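Long-range contacts in mandelate racemase/muconate lactonizing protein (Thermobispora bispora, PDB 3VC5), which probably catalyses the magnesium-dependent dehydration of D-glucarate to 5-dehydro-4-deoxy-D-glucarate, as a glucarate dehydratase of the enolase superfamily: residues 285-290 against 307-312; 291-296 against 313-318; 301-306 against 331-336; 209-214 against 237-242. All blocks are in the same frame, centred on the assembly; numbering follows the deposited sequence. Where two conformers were deposited one is given.

Contact 1: residues 285-290 against 307-312; sequences ATNMCV and VLLIDH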
loop_
_atom_site.group_PDB
_atom_site.type_symbol
_atom_site.label_atom_id
_atom_site.label_comp_id
_atom_site.label_asym_id
_atom_site.label_seq_id
_atom_site.Cartn_x
_atom_site.Cartn_y
_atom_site.Cartn_z
ATOM N N ALA A 285 10.695 14.077 -13.334
ATOM C CA ALA A 285 9.646 13.081 -13.226
ATOM C C ALA A 285 9.957 11.956 -14.192
ATOM O O ALA A 285 10.733 12.133 -15.134
ATOM C CB ALA A 285 8.292 13.712 -13.609
ATOM N N THR A 286 9.301 10.805 -14.019
ATOM C CA THR A 286 9.492 9.742 -15.002
ATOM C C THR A 286 8.245 8.878 -15.171
ATOM O O THR A 286 7.464 8.677 -14.199
ATOM C CB THR A 286 10.690 8.807 -14.615
ATOM O OG1 THR A 286 11.059 8.028 -15.757
ATOM C CG2 THR A 286 10.316 7.885 -13.475
ATOM N N ASN A 287 8.092 8.341 -16.385
ATOM C CA ASN A 287 7.338 7.093 -16.586
ATOM C C ASN A 287 8.143 6.153 -17.482
ATOM O O ASN A 287 7.568 5.375 -18.257
ATOM C CB ASN A 287 5.951 7.346 -17.197
ATOM C CG ASN A 287 5.994 8.221 -18.459
ATOM O OD1 ASN A 287 5.627 9.392 -18.400
ATOM N ND2 ASN A 287 6.394 7.653 -19.605
ATOM N N MET A 288 9.482 6.210 -17.349
ATOM C CA MET A 288 10.386 5.400 -18.188
ATOM C C MET A 288 11.427 4.662 -17.406
ATOM O O MET A 288 11.659 3.505 -17.719
ATOM C CB MET A 288 11.087 6.224 -19.294
ATOM C CG MET A 288 10.080 6.826 -20.288
ATOM S SD MET A 288 10.879 7.873 -21.543
ATOM C CE MET A 288 11.767 6.670 -22.540
ATOM N N CYS A 289 12.057 5.297 -16.415
ATOM C CA CYS A 289 13.142 4.608 -15.696
ATOM C C CYS A 289 12.651 3.988 -14.383
ATOM O O CYS A 289 13.384 3.267 -13.730
ATOM C CB CYS A 289 14.347 5.561 -15.473
ATOM S SG CYS A 289 14.126 6.902 -14.256
ATOM N N VAL A 290 11.436 4.346 -13.960
ATOM C CA VAL A 290 10.776 3.688 -12.816
ATOM C C VAL A 290 9.363 3.333 -13.240
ATOM O O VAL A 290 8.497 4.241 -13.323
ATOM C CB VAL A 290 10.726 4.621 -11.583
ATOM C CG1 VAL A 290 10.053 3.934 -10.390
ATOM C CG2 VAL A 290 12.149 5.095 -11.210
ATOM N N VAL A 307 9.398 13.117 -8.822
ATOM C CA VAL A 307 7.986 12.859 -9.143
ATOM C C VAL A 307 7.867 11.564 -9.956
ATOM O O VAL A 307 8.531 11.416 -10.989
ATOM C CB VAL A 307 7.371 14.010 -9.968
ATOM C CG1 VAL A 307 5.899 13.726 -10.253
ATOM C CG2 VAL A 307 7.532 15.350 -9.239
ATOM N N LEU A 308 7.036 10.630 -9.489
ATOM C CA LEU A 308 6.721 9.413 -10.248
ATOM C C LEU A 308 5.345 9.610 -10.914
ATOM O O LEU A 308 4.388 9.982 -10.225
ATOM C CB LEU A 308 6.626 8.185 -9.327
ATOM C CG LEU A 308 6.254 6.885 -10.039
ATOM C CD1 LEU A 308 7.333 6.531 -11.089
ATOM C CD2 LEU A 308 6.086 5.759 -9.006
ATOM N N LEU A 309 5.241 9.346 -12.217
ATOM C CA LEU A 309 3.918 9.277 -12.864
ATOM C C LEU A 309 3.483 7.827 -12.692
ATOM O O LEU A 309 4.049 6.922 -13.307
ATOM C CB LEU A 309 3.997 9.629 -14.357
ATOM C CG LEU A 309 3.957 11.131 -14.693
ATOM C CD1 LEU A 309 5.236 11.871 -14.245
ATOM C CD2 LEU A 309 3.722 11.337 -16.180
ATOM N N ILE A 310 2.519 7.602 -11.816
ATOM C CA ILE A 310 1.946 6.272 -11.633
ATOM C C ILE A 310 1.019 5.995 -12.837
ATOM O O ILE A 310 0.590 6.918 -13.559
ATOM C CB ILE A 310 1.152 6.243 -10.307
ATOM C CG1 ILE A 310 0.916 4.818 -9.812
ATOM C CG2 ILE A 310 -0.202 6.941 -10.453
ATOM C CD1 ILE A 310 2.224 4.121 -9.420
ATOM N N ASP A 311 0.698 4.726 -13.054
ATOM C CA ASP A 311 -0.182 4.361 -14.161
ATOM C C ASP A 311 -0.704 2.972 -13.865
ATOM O O ASP A 311 0.077 2.003 -13.886
ATOM C CB ASP A 311 0.549 4.426 -15.517
ATOM C CG ASP A 311 -0.361 4.092 -16.688
ATOM O OD1 ASP A 311 -1.349 3.320 -16.476
ATOM O OD2 ASP A 311 -0.051 4.506 -17.835
ATOM N N HIS A 312 -1.977 2.878 -13.500
ATOM C CA HIS A 312 -2.524 1.579 -13.067
ATOM C C HIS A 312 -2.471 0.548 -14.168
ATOM O O HIS A 312 -2.569 -0.666 -13.882
ATOM C CB HIS A 312 -3.945 1.720 -12.522
ATOM C CG HIS A 312 -5.008 1.877 -13.575
ATOM N ND1 HIS A 312 -5.460 3.110 -13.990
ATOM C CD2 HIS A 312 -5.722 0.953 -14.280
ATOM C CE1 HIS A 312 -6.401 2.949 -14.906
ATOM N NE2 HIS A 312 -6.619 1.648 -15.065
HETATM O O HOH W 1 5.813 4.856 -14.085
#

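Contact 2: residues 291-296 against 313-318; sequences VTPEHL and HYWGGL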
loop_
_atom_site.group_PDB
_atom_site.type_symbol
_atom_site.label_atom_id
_atom_site.label_comp_id
_atom_site.label_asym_id
_atom_site.label_seq_id
_atom_site.Cartn_x
_atom_site.Cartn_y
_atom_site.Cartn_z
ATOM N N VAL A 291 9.139 2.055 -13.563
ATOM C CA VAL A 291 7.859 1.654 -14.165
ATOM C C VAL A 291 7.334 0.343 -13.573
ATOM O O VAL A 291 6.346 -0.204 -14.048
ATOM C CB VAL A 291 7.921 1.586 -15.729
ATOM C CG1 VAL A 291 8.211 2.981 -16.327
ATOM C CG2 VAL A 291 8.991 0.600 -16.152
ATOM N N THR A 292 8.043 -0.190 -12.573
ATOM C CA THR A 292 7.585 -1.424 -11.934
ATOM C C THR A 292 8.232 -1.444 -10.536
ATOM O O THR A 292 9.209 -0.734 -10.311
ATOM C CB THR A 292 7.958 -2.662 -12.811
ATOM O OG1 THR A 292 7.270 -3.803 -12.306
ATOM C CG2 THR A 292 9.456 -2.963 -12.802
ATOM N N PRO A 293 7.671 -2.180 -9.574
ATOM C CA PRO A 293 8.205 -1.986 -8.221
ATOM C C PRO A 293 9.682 -2.322 -8.032
ATOM O O PRO A 293 10.349 -1.692 -7.198
ATOM C CB PRO A 293 7.286 -2.899 -7.359
ATOM C CG PRO A 293 5.945 -2.833 -8.108
ATOM C CD PRO A 293 6.395 -2.952 -9.551
ATOM N N GLU A 294 10.215 -3.245 -8.815
ATOM C CA GLU A 294 11.622 -3.653 -8.703
ATOM C C GLU A 294 12.568 -2.473 -8.973
ATOM O O GLU A 294 13.738 -2.530 -8.637
ATOM C CB GLU A 294 11.947 -4.791 -9.685
ATOM C CG GLU A 294 11.583 -6.206 -9.202
ATOM C CD GLU A 294 12.143 -7.317 -10.100
ATOM O OE1 GLU A 294 11.832 -8.510 -9.864
ATOM O OE2 GLU A 294 12.904 -7.001 -11.042
ATOM N N HIS A 295 12.070 -1.438 -9.618
ATOM C CA HIS A 295 12.910 -0.264 -9.926
ATOM C C HIS A 295 13.061 0.685 -8.736
ATOM O O HIS A 295 13.883 1.609 -8.760
ATOM C CB HIS A 295 12.286 0.538 -11.084
ATOM C CG HIS A 295 12.277 -0.212 -12.383
ATOM N ND1 HIS A 295 11.471 0.130 -13.444
ATOM C CD2 HIS A 295 12.954 -1.324 -12.769
ATOM C CE1 HIS A 295 11.664 -0.725 -14.438
ATOM N NE2 HIS A 295 12.575 -1.610 -14.054
ATOM N N LEU A 296 12.219 0.526 -7.720
ATOM C CA LEU A 296 12.138 1.567 -6.693
ATOM C C LEU A 296 13.353 1.614 -5.751
ATOM O O LEU A 296 13.804 2.705 -5.417
ATOM C CB LEU A 296 10.815 1.503 -5.917
ATOM C CG LEU A 296 9.591 1.941 -6.744
ATOM C CD1 LEU A 296 8.283 1.342 -6.169
ATOM C CD2 LEU A 296 9.529 3.473 -6.850
ATOM N N HIS A 313 -2.347 0.995 -15.431
ATOM C CA HIS A 313 -2.359 0.033 -16.543
ATOM C C HIS A 313 -1.092 -0.804 -16.596
ATOM O O HIS A 313 -1.083 -1.863 -17.224
ATOM C CB HIS A 313 -2.547 0.737 -17.897
ATOM C CG HIS A 313 -3.805 1.549 -17.988
ATOM N ND1 HIS A 313 -3.836 2.877 -17.648
ATOM C CD2 HIS A 313 -5.049 1.239 -18.438
ATOM C CE1 HIS A 313 -5.068 3.353 -17.855
ATOM N NE2 HIS A 313 -5.824 2.364 -18.309
ATOM N N TYR A 314 -0.009 -0.331 -15.977
ATOM C CA TYR A 314 1.190 -1.201 -15.937
ATOM C C TYR A 314 1.775 -1.350 -14.537
ATOM O O TYR A 314 2.725 -2.127 -14.374
ATOM C CB TYR A 314 2.270 -0.787 -16.982
ATOM C CG TYR A 314 2.829 0.620 -16.826
ATOM C CD1 TYR A 314 3.838 0.891 -15.910
ATOM C CD2 TYR A 314 2.351 1.681 -17.604
ATOM C CE1 TYR A 314 4.395 2.166 -15.799
ATOM C CE2 TYR A 314 2.898 2.946 -17.504
ATOM C CZ TYR A 314 3.877 3.198 -16.564
ATOM O OH TYR A 314 4.395 4.476 -16.470
ATOM N N TRP A 315 1.206 -0.662 -13.530
ATOM C CA TRP A 315 1.616 -0.903 -12.127
ATOM C C TRP A 315 0.711 -1.951 -11.453
ATOM O O TRP A 315 0.885 -2.262 -10.290
ATOM C CB TRP A 315 1.673 0.387 -11.299
ATOM C CG TRP A 315 2.881 1.232 -11.583
ATOM C CD1 TRP A 315 3.014 2.177 -12.570
ATOM C CD2 TRP A 315 4.120 1.228 -10.859
ATOM N NE1 TRP A 315 4.240 2.790 -12.486
ATOM C CE2 TRP A 315 4.961 2.216 -11.459
ATOM C CE3 TRP A 315 4.601 0.493 -9.766
ATOM C CZ2 TRP A 315 6.252 2.490 -10.994
ATOM C CZ3 TRP A 315 5.920 0.759 -9.293
ATOM C CH2 TRP A 315 6.717 1.771 -9.912
ATOM N N GLY A 316 -0.279 -2.465 -12.180
ATOM C CA GLY A 316 -1.038 -3.619 -11.695
ATOM C C GLY A 316 -2.369 -3.317 -11.046
ATOM O O GLY A 316 -2.812 -4.067 -10.152
ATOM N N GLY A 317 -3.067 -2.295 -11.536
ATOM C CA GLY A 317 -4.408 -2.037 -11.033
ATOM C C GLY A 317 -4.486 -0.934 -9.997
ATOM O O GLY A 317 -3.454 -0.348 -9.587
ATOM N N LEU A 318 -5.710 -0.640 -9.547
ATOM C CA LEU A 318 -5.889 0.481 -8.646
ATOM C C LEU A 318 -5.296 0.268 -7.241
ATOM O O LEU A 318 -4.660 1.167 -6.673
ATOM C CB LEU A 318 -7.364 0.879 -8.548
ATOM C CG LEU A 318 -8.083 0.985 -9.904
ATOM C CD1 LEU A 318 -9.448 1.604 -9.662
ATOM C CD2 LEU A 318 -7.289 1.840 -10.919
HETATM O O HOH W 2 4.611 -3.298 -12.671
#

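Contact 3: residues 301-306 against 331-336; sequences ERRPIG and FGIELS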
loop_
_atom_site.group_PDB
_atom_site.type_symbol
_atom_site.label_atom_id
_atom_site.label_comp_id
_atom_site.label_asym_id
_atom_site.label_seq_id
_atom_site.Cartn_x
_atom_site.Cartn_y
_atom_site.Cartn_z
ATOM N N GLU A 301 17.848 5.075 -3.965
ATOM C CA GLU A 301 19.273 5.241 -3.730
ATOM C C GLU A 301 19.874 6.352 -4.582
ATOM O O GLU A 301 20.585 7.204 -4.052
ATOM C CB GLU A 301 19.968 3.937 -4.046
ATOM C CG GLU A 301 21.363 3.811 -3.607
ATOM C CD GLU A 301 21.775 2.372 -3.783
ATOM O OE1 GLU A 301 21.989 1.675 -2.766
ATOM O OE2 GLU A 301 21.804 1.929 -4.950
ATOM N N ARG A 302 19.570 6.376 -5.884
ATOM C CA ARG A 302 20.204 7.370 -6.788
ATOM C C ARG A 302 19.448 8.691 -6.912
ATOM O O ARG A 302 20.023 9.731 -7.304
ATOM C CB ARG A 302 20.351 6.791 -8.195
ATOM C CG ARG A 302 21.315 5.622 -8.329
ATOM C CD ARG A 302 22.771 6.005 -7.997
ATOM N NE ARG A 302 23.264 7.183 -8.736
ATOM C CZ ARG A 302 23.701 7.172 -9.999
ATOM N NH1 ARG A 302 23.707 6.041 -10.713
ATOM N NH2 ARG A 302 24.153 8.310 -10.562
ATOM N N ARG A 303 18.158 8.651 -6.614
ATOM C CA ARG A 303 17.283 9.825 -6.749
ATOM C C ARG A 303 17.269 10.403 -8.175
ATOM O O ARG A 303 17.588 11.572 -8.396
ATOM C CB ARG A 303 17.620 10.885 -5.692
ATOM C CG ARG A 303 17.398 10.394 -4.249
ATOM C CD ARG A 303 15.907 10.475 -3.866
ATOM N NE ARG A 303 15.538 9.755 -2.636
ATOM C CZ ARG A 303 14.348 9.887 -2.045
ATOM N NH1 ARG A 303 13.451 10.724 -2.570
ATOM N NH2 ARG A 303 14.045 9.205 -0.935
ATOM N N PRO A 304 16.860 9.582 -9.153
ATOM C CA PRO A 304 16.672 10.093 -10.516
ATOM C C PRO A 304 15.442 11.006 -10.603
ATOM O O PRO A 304 15.303 11.762 -11.563
ATOM C CB PRO A 304 16.408 8.821 -11.322
ATOM C CG PRO A 304 15.769 7.869 -10.327
ATOM C CD PRO A 304 16.478 8.157 -9.021
ATOM N N ILE A 305 14.537 10.907 -9.637
ATOM C CA ILE A 305 13.264 11.639 -9.745
ATOM C C ILE A 305 12.814 12.221 -8.424
ATOM O O ILE A 305 13.133 11.705 -7.350
ATOM C CB ILE A 305 12.125 10.773 -10.287
ATOM C CG1 ILE A 305 11.822 9.646 -9.286
ATOM C CG2 ILE A 305 12.448 10.289 -11.722
ATOM C CD1 ILE A 305 10.669 8.712 -9.673
ATOM N N GLY A 306 12.040 13.301 -8.532
ATOM C CA GLY A 306 11.291 13.827 -7.434
ATOM C C GLY A 306 9.811 13.513 -7.606
ATOM O O GLY A 306 9.045 13.651 -6.642
ATOM N N PHE A 331 8.930 8.106 0.939
ATOM C CA PHE A 331 10.289 8.452 0.531
ATOM C C PHE A 331 10.409 9.834 -0.052
ATOM O O PHE A 331 11.470 10.210 -0.529
ATOM C CB PHE A 331 10.843 7.386 -0.427
ATOM C CG PHE A 331 11.132 6.084 0.245
ATOM C CD1 PHE A 331 12.398 5.809 0.760
ATOM C CD2 PHE A 331 10.137 5.133 0.407
ATOM C CE1 PHE A 331 12.658 4.605 1.389
ATOM C CE2 PHE A 331 10.397 3.930 1.034
ATOM C CZ PHE A 331 11.659 3.659 1.541
ATOM N N GLY A 332 9.327 10.606 0.007
ATOM C CA GLY A 332 9.359 11.996 -0.472
ATOM C C GLY A 332 9.236 12.141 -1.984
ATOM O O GLY A 332 9.526 13.210 -2.538
ATOM N N ILE A 333 8.818 11.078 -2.664
ATOM C CA ILE A 333 8.617 11.139 -4.108
ATOM C C ILE A 333 7.150 11.466 -4.318
ATOM O O ILE A 333 6.276 10.760 -3.823
ATOM C CB ILE A 333 8.952 9.786 -4.779
ATOM C CG1 ILE A 333 10.455 9.496 -4.616
ATOM C CG2 ILE A 333 8.547 9.773 -6.268
ATOM C CD1 ILE A 333 10.864 8.092 -4.937
ATOM N N GLU A 334 6.882 12.557 -5.002
ATOM C CA GLU A 334 5.477 12.950 -5.243
ATOM C C GLU A 334 4.881 12.191 -6.421
ATOM O O GLU A 334 5.614 11.580 -7.183
ATOM C CB GLU A 334 5.375 14.454 -5.423
ATOM C CG GLU A 334 5.724 15.157 -4.151
ATOM C CD GLU A 334 5.906 16.621 -4.330
ATOM O OE1 GLU A 334 5.594 17.147 -5.429
ATOM O OE2 GLU A 334 6.362 17.246 -3.354
ATOM N N LEU A 335 3.552 12.222 -6.554
ATOM C CA LEU A 335 2.889 11.461 -7.606
ATOM C C LEU A 335 2.136 12.297 -8.586
ATOM O O LEU A 335 1.403 13.236 -8.201
ATOM C CB LEU A 335 1.919 10.434 -7.027
ATOM C CG LEU A 335 2.293 8.952 -7.258
ATOM C CD1 LEU A 335 3.549 8.565 -6.566
ATOM C CD2 LEU A 335 1.162 8.020 -6.820
ATOM N N SER A 336 2.316 11.940 -9.854
ATOM C CA SER A 336 1.446 12.408 -10.912
ATOM C C SER A 336 0.894 11.145 -11.590
ATOM O O SER A 336 0.953 10.054 -11.004
ATOM C CB SER A 336 2.245 13.273 -11.894
ATOM O OG SER A 336 1.415 13.816 -12.902
#

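Contact 4: residues 209-214 against 237-242; sequences KLKGGV and RLDPNA. With PO4 (phosphate ion), chain B.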
loop_
_atom_site.group_PDB
_atom_site.type_symbol
_atom_site.label_atom_id
_atom_site.label_comp_id
_atom_site.label_asym_id
_atom_site.label_seq_id
_atom_site.Cartn_x
_atom_site.Cartn_y
_atom_site.Cartn_z
ATOM N N LYS A 209 1.088 20.390 -20.241
ATOM C CA LYS A 209 2.231 19.539 -20.525
ATOM C C LYS A 209 2.538 19.634 -22.008
ATOM O O LYS A 209 1.632 19.626 -22.836
ATOM C CB LYS A 209 1.888 18.089 -20.186
ATOM C CG LYS A 209 2.966 17.101 -20.501
ATOM C CD LYS A 209 2.518 15.710 -20.111
ATOM C CE LYS A 209 3.750 14.810 -20.189
ATOM N NZ LYS A 209 3.488 13.438 -19.847
ATOM N N LEU A 210 3.815 19.729 -22.353
ATOM C CA LEU A 210 4.215 19.660 -23.746
ATOM C C LEU A 210 5.005 18.408 -23.983
ATOM O O LEU A 210 6.048 18.190 -23.321
ATOM C CB LEU A 210 5.077 20.877 -24.125
ATOM C CG LEU A 210 5.641 20.917 -25.562
ATOM C CD1 LEU A 210 4.540 20.812 -26.635
ATOM C CD2 LEU A 210 6.500 22.167 -25.806
ATOM N N LYS A 211 4.547 17.600 -24.945
ATOM C CA LYS A 211 5.315 16.449 -25.420
ATOM C C LYS A 211 6.473 16.952 -26.263
ATOM O O LYS A 211 6.247 17.578 -27.296
ATOM C CB LYS A 211 4.423 15.549 -26.299
ATOM C CG LYS A 211 5.065 14.236 -26.696
ATOM C CD LYS A 211 5.312 13.392 -25.426
ATOM C CE LYS A 211 4.625 12.093 -25.451
ATOM N NZ LYS A 211 4.939 11.375 -24.154
ATOM N N GLY A 212 7.706 16.637 -25.847
ATOM C CA GLY A 212 8.895 17.064 -26.606
ATOM C C GLY A 212 9.681 15.899 -27.220
ATOM O O GLY A 212 9.117 14.812 -27.483
ATOM N N GLY A 213 10.978 16.116 -27.450
ATOM C CA GLY A 213 11.843 15.133 -28.103
ATOM C C GLY A 213 11.569 15.057 -29.600
ATOM O O GLY A 213 11.899 14.073 -30.264
ATOM N N VAL A 214 10.941 16.102 -30.130
ATOM C CA VAL A 214 10.534 16.142 -31.521
ATOM C C VAL A 214 11.391 17.138 -32.296
ATOM O O VAL A 214 11.921 16.811 -33.366
ATOM C CB VAL A 214 9.047 16.553 -31.604
ATOM C CG1 VAL A 214 8.604 16.762 -33.061
ATOM C CG2 VAL A 214 8.174 15.518 -30.893
ATOM N N ARG A 237 4.838 21.560 -17.811
ATOM C CA ARG A 237 5.744 20.400 -17.804
ATOM C C ARG A 237 6.257 20.210 -19.207
ATOM O O ARG A 237 5.568 20.549 -20.148
ATOM C CB ARG A 237 4.974 19.127 -17.412
ATOM C CG ARG A 237 4.189 19.229 -16.107
ATOM C CD ARG A 237 2.936 18.309 -16.165
ATOM N NE ARG A 237 2.272 18.298 -14.888
ATOM C CZ ARG A 237 1.276 17.491 -14.553
ATOM N NH1 ARG A 237 0.790 17.568 -13.317
ATOM N NH2 ARG A 237 0.756 16.629 -15.446
ATOM N N LEU A 238 7.458 19.639 -19.347
ATOM C CA LEU A 238 8.028 19.331 -20.650
ATOM C C LEU A 238 8.512 17.893 -20.604
ATOM O O LEU A 238 9.186 17.510 -19.637
ATOM C CB LEU A 238 9.199 20.268 -20.969
ATOM C CG LEU A 238 9.983 20.016 -22.275
ATOM C CD1 LEU A 238 9.094 20.093 -23.511
ATOM C CD2 LEU A 238 11.149 21.017 -22.395
ATOM N N ASP A 239 8.183 17.110 -21.642
ATOM C CA ASP A 239 8.402 15.658 -21.627
ATOM C C ASP A 239 9.109 15.166 -22.906
ATOM O O ASP A 239 8.450 14.785 -23.868
ATOM C CB ASP A 239 7.039 14.955 -21.471
ATOM C CG ASP A 239 7.153 13.451 -21.487
ATOM O OD1 ASP A 239 8.274 12.900 -21.303
ATOM O OD2 ASP A 239 6.101 12.809 -21.688
ATOM N N PRO A 240 10.459 15.152 -22.913
ATOM C CA PRO A 240 11.169 14.693 -24.107
ATOM C C PRO A 240 11.315 13.158 -24.269
ATOM O O PRO A 240 11.947 12.714 -25.227
ATOM C CB PRO A 240 12.559 15.350 -23.980
ATOM C CG PRO A 240 12.471 16.293 -22.839
ATOM C CD PRO A 240 11.362 15.827 -21.963
ATOM N N ASN A 241 10.732 12.361 -23.366
ATOM C CA ASN A 241 10.840 10.902 -23.443
ATOM C C ASN A 241 12.276 10.414 -23.702
ATOM O O ASN A 241 12.505 9.558 -24.568
ATOM C CB ASN A 241 9.873 10.303 -24.474
ATOM C CG ASN A 241 8.442 10.298 -23.997
ATOM O OD1 ASN A 241 7.600 11.044 -24.527
ATOM N ND2 ASN A 241 8.134 9.447 -22.999
ATOM N N ALA A 242 13.213 10.984 -22.951
ATOM C CA ALA A 242 14.614 10.538 -22.922
ATOM C C ALA A 242 15.396 10.870 -24.202
ATOM O O ALA A 242 16.406 10.226 -24.511
ATOM C CB ALA A 242 14.698 9.044 -22.600
HETATM P P PO4 B . 2.532 8.844 -26.014
HETATM O O1 PO4 B . 3.214 9.364 -27.220
HETATM O O2 PO4 B . 1.057 9.073 -26.263
HETATM O O3 PO4 B . 2.778 7.405 -25.834
HETATM O O4 PO4 B . 3.013 9.582 -24.871
HETATM O O HOH W 3 8.331 12.339 -26.804
#

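Contact 1: residues 285-290 against 307-312
The carboxamide of Asn-287 is the flat side-chain group that meets the neighbouring strand here, and it does so with its oxygen: OD1 lies 3.5 Å from the methyl CD2 of Leu-309, the two side chains crossing obliquely. Alongside, the parallel strands 284-286 and 307-310 run together. Thr-286 N donates to Val-307 O, and the next link returns from Leu-309 N to Thr-286 O at 3.1 Å, nearly straight with an N-H...O angle of 166°. On the face carrying Ala-285 and Val-307, the small CB of Ala-285 is packed 3.6 Å from Leu-309 CD1. On the other face Leu-308 holds CG anti to its backbone N (chi1 178°), which lets CD1 reach the loop; Leu-308 CD1 lies 3.8 Å from Val-290 CG1, the two side chains crossing at about a right angle, and nearer still to Val-290 O. Past the last bridge the strands part, and a water spans them by donating to Val-290 O and Leu-309 O. The loop is closed by an ST turn and ST motif: Thr-286 OG1 accepts from Met-288 N at 2.9 Å and from Cys-289 N at 3.0 Å, and is also hydrogen-bonded to Asp-265. Asn-287 is a magnesium ligand of this protein, although no metal is bound to this chain in the model; its nearest side-chain atoms are about 3 Å from those of Glu-264 and of His-338. Apolar packing and backbone bonds thus fix the strand ends, while the buried threonine hydroxyl holds the turn that presents the amide to the metal site.

Contact 2: residues 291-296 against 313-318
Thr-292 OG1 donates to a water at 2.7 Å, and the same water donates to Tyr-314 O at 2.8 Å, so a single molecule links the loop 291-296 to the short helix 312-315 where no direct hydrogen bond does. The indole of Trp-315 carries most of the packing. One of its faces lies against the peptide between Val-291 and Thr-292, with Val-291 C and Thr-292 N both 3.5 Å above the ring plane and toward its rim. Farther along the six-membered ring, Pro-293 CD comes 3.8 Å from Trp-315 CZ3, and Leu-296 CD1 approaches the same atom obliquely. An alanine in place of Trp-315 would strip the cover from this peptide and open a gap beside Pro-293 and Leu-296, so the loop would probably become more mobile. Tyr-314 presents its edge instead: Val-291 O lies in the ring plane, 3.3 Å from Tyr-314 CD1, and this buried carbonyl has no hydrogen-bonding partner in the model. Val-291 CB touches CE1 of the tyrosine, whose ring also makes a cation-pi contact with Lys-125. Within the loop, Val-291 N gives a straight bond to His-295 ND1, in the imidazole plane. The contact joins the segments following strands 284-286 and 307-310 at the C-terminal, active-site end of the barrel characteristic of the enolase superfamily, with Tyr-314 beside the metal ligand Asn-287 and helix 123-146 packed on this side.

Contact 3: residues 301-306 against 331-336
Gly-306 and Ile-333 mark the closest backbone approach, 5.0 Å between their CA atoms, where the two segments lead into the neighbouring parallel strands 307-310 and 334-337. One backbone hydrogen bond joins the segments: Glu-334 N donates to Gly-306 O at 2.9 Å. Just before it, Gly-332, at positive phi, is the C-prime residue of the Schellman motif that ends helix 318-330. The side chain of Arg-303 reaches across to this helix end, bent at chi2 (-80°). The Arg-303 guanidinium grips Phe-331 O end-on with both terminal nitrogens, NH1 at 2.9 Å and NH2 at 2.8 Å, and the oxygen lies in the guanidinium plane. NH2 uses a lone pair in the carbonyl plane, whereas NH1 comes in tilted by 22°. Ile-333 CG1 rests 3.8 Å from Arg-303 NH1, and its other branch, CG2, meets Ile-305 CD1 at 4.2 Å. The ring of Phe-331 stacks on Phe-331 of the second subunit. A positive group bonded to a carbonyl at the C-terminal end of a helix is likely to be electrostatically favourable there, and the forked grip restrains rotation of the guanidinium close to the dimer interface.

Contact 4: residues 209-214 against 237-242
Strands 209-211 and 237-239 run parallel, their axes 4.7 Å apart at closest and 18° from alignment, with Leu-210 N bonded to Arg-237 O, Asp-239 N to Leu-210 O and Gly-212 N to Asp-239 O. On one face Leu-210 and Leu-238 lie side by side, CD2 against CD1. The other face is charged. Asp-239, with CG anti to the backbone N (chi1 178°), offers OD2 to two lysines. Lys-211 NZ meets Asp-239 OD2 at 3.1 Å from above the carboxylate plane; the extended Lys-209 adds a weak bond from NZ at 3.3 Å, its stronger partner being Glu-264. Lys-211 bends at chi2 and chi3, which brings Lys-211 NZ to 2.7 Å from Asn-241 OD1, on a lone pair in the carbonyl plane. Lys-211 NZ also donates to phosphate O4 at 2.7 Å and is hydrogen-bonded to Tyr-167. A water joins Asn-241 OD1 to Gly-212 O, and an Asx turn, Asn-241 N to Asp-239 OD1, ties the asparagine to the carboxylate. A methionine in place of Lys-211 would probably leave Asp-239 with one weak lysine contact from this strand and strip Asn-241 and the phosphate of a donor. Lys-211 is the predicted proton acceptor and Asp-239 a magnesium ligand of this protein, with no metal in this chain of the model; Lys-209, salt-bridged to both Asp-239 and Glu-264, probably eases their like-charge proximity, while the phosphate, probably from the crystallisation liquor, is consistent with a site able to accept an anionic group.

How the contacts relate
All four contacts belong to the barrel domain of the enolase superfamily. Contact 4 comes first along the chain and closes before the others open, whereas the segments of contacts 1, 2 and 3 alternate. Contacts 1 and 4 each join the two strands of a beta-alpha-beta unit in the same sheet, their centres about 14 Å apart, with strand 262-264 between the two pairs. The centres of contacts 3 and 1 are about 9 Å apart, contact 3 lying where strands 307-310 and 334-337 begin; contact 2, its centre also about 9 Å from that of contact 1, packs the loop after strand 284-286 on the short helix 312-315. Contacts 1 and 4 thus bring metal ligands together at the active-site end, away from contact 3.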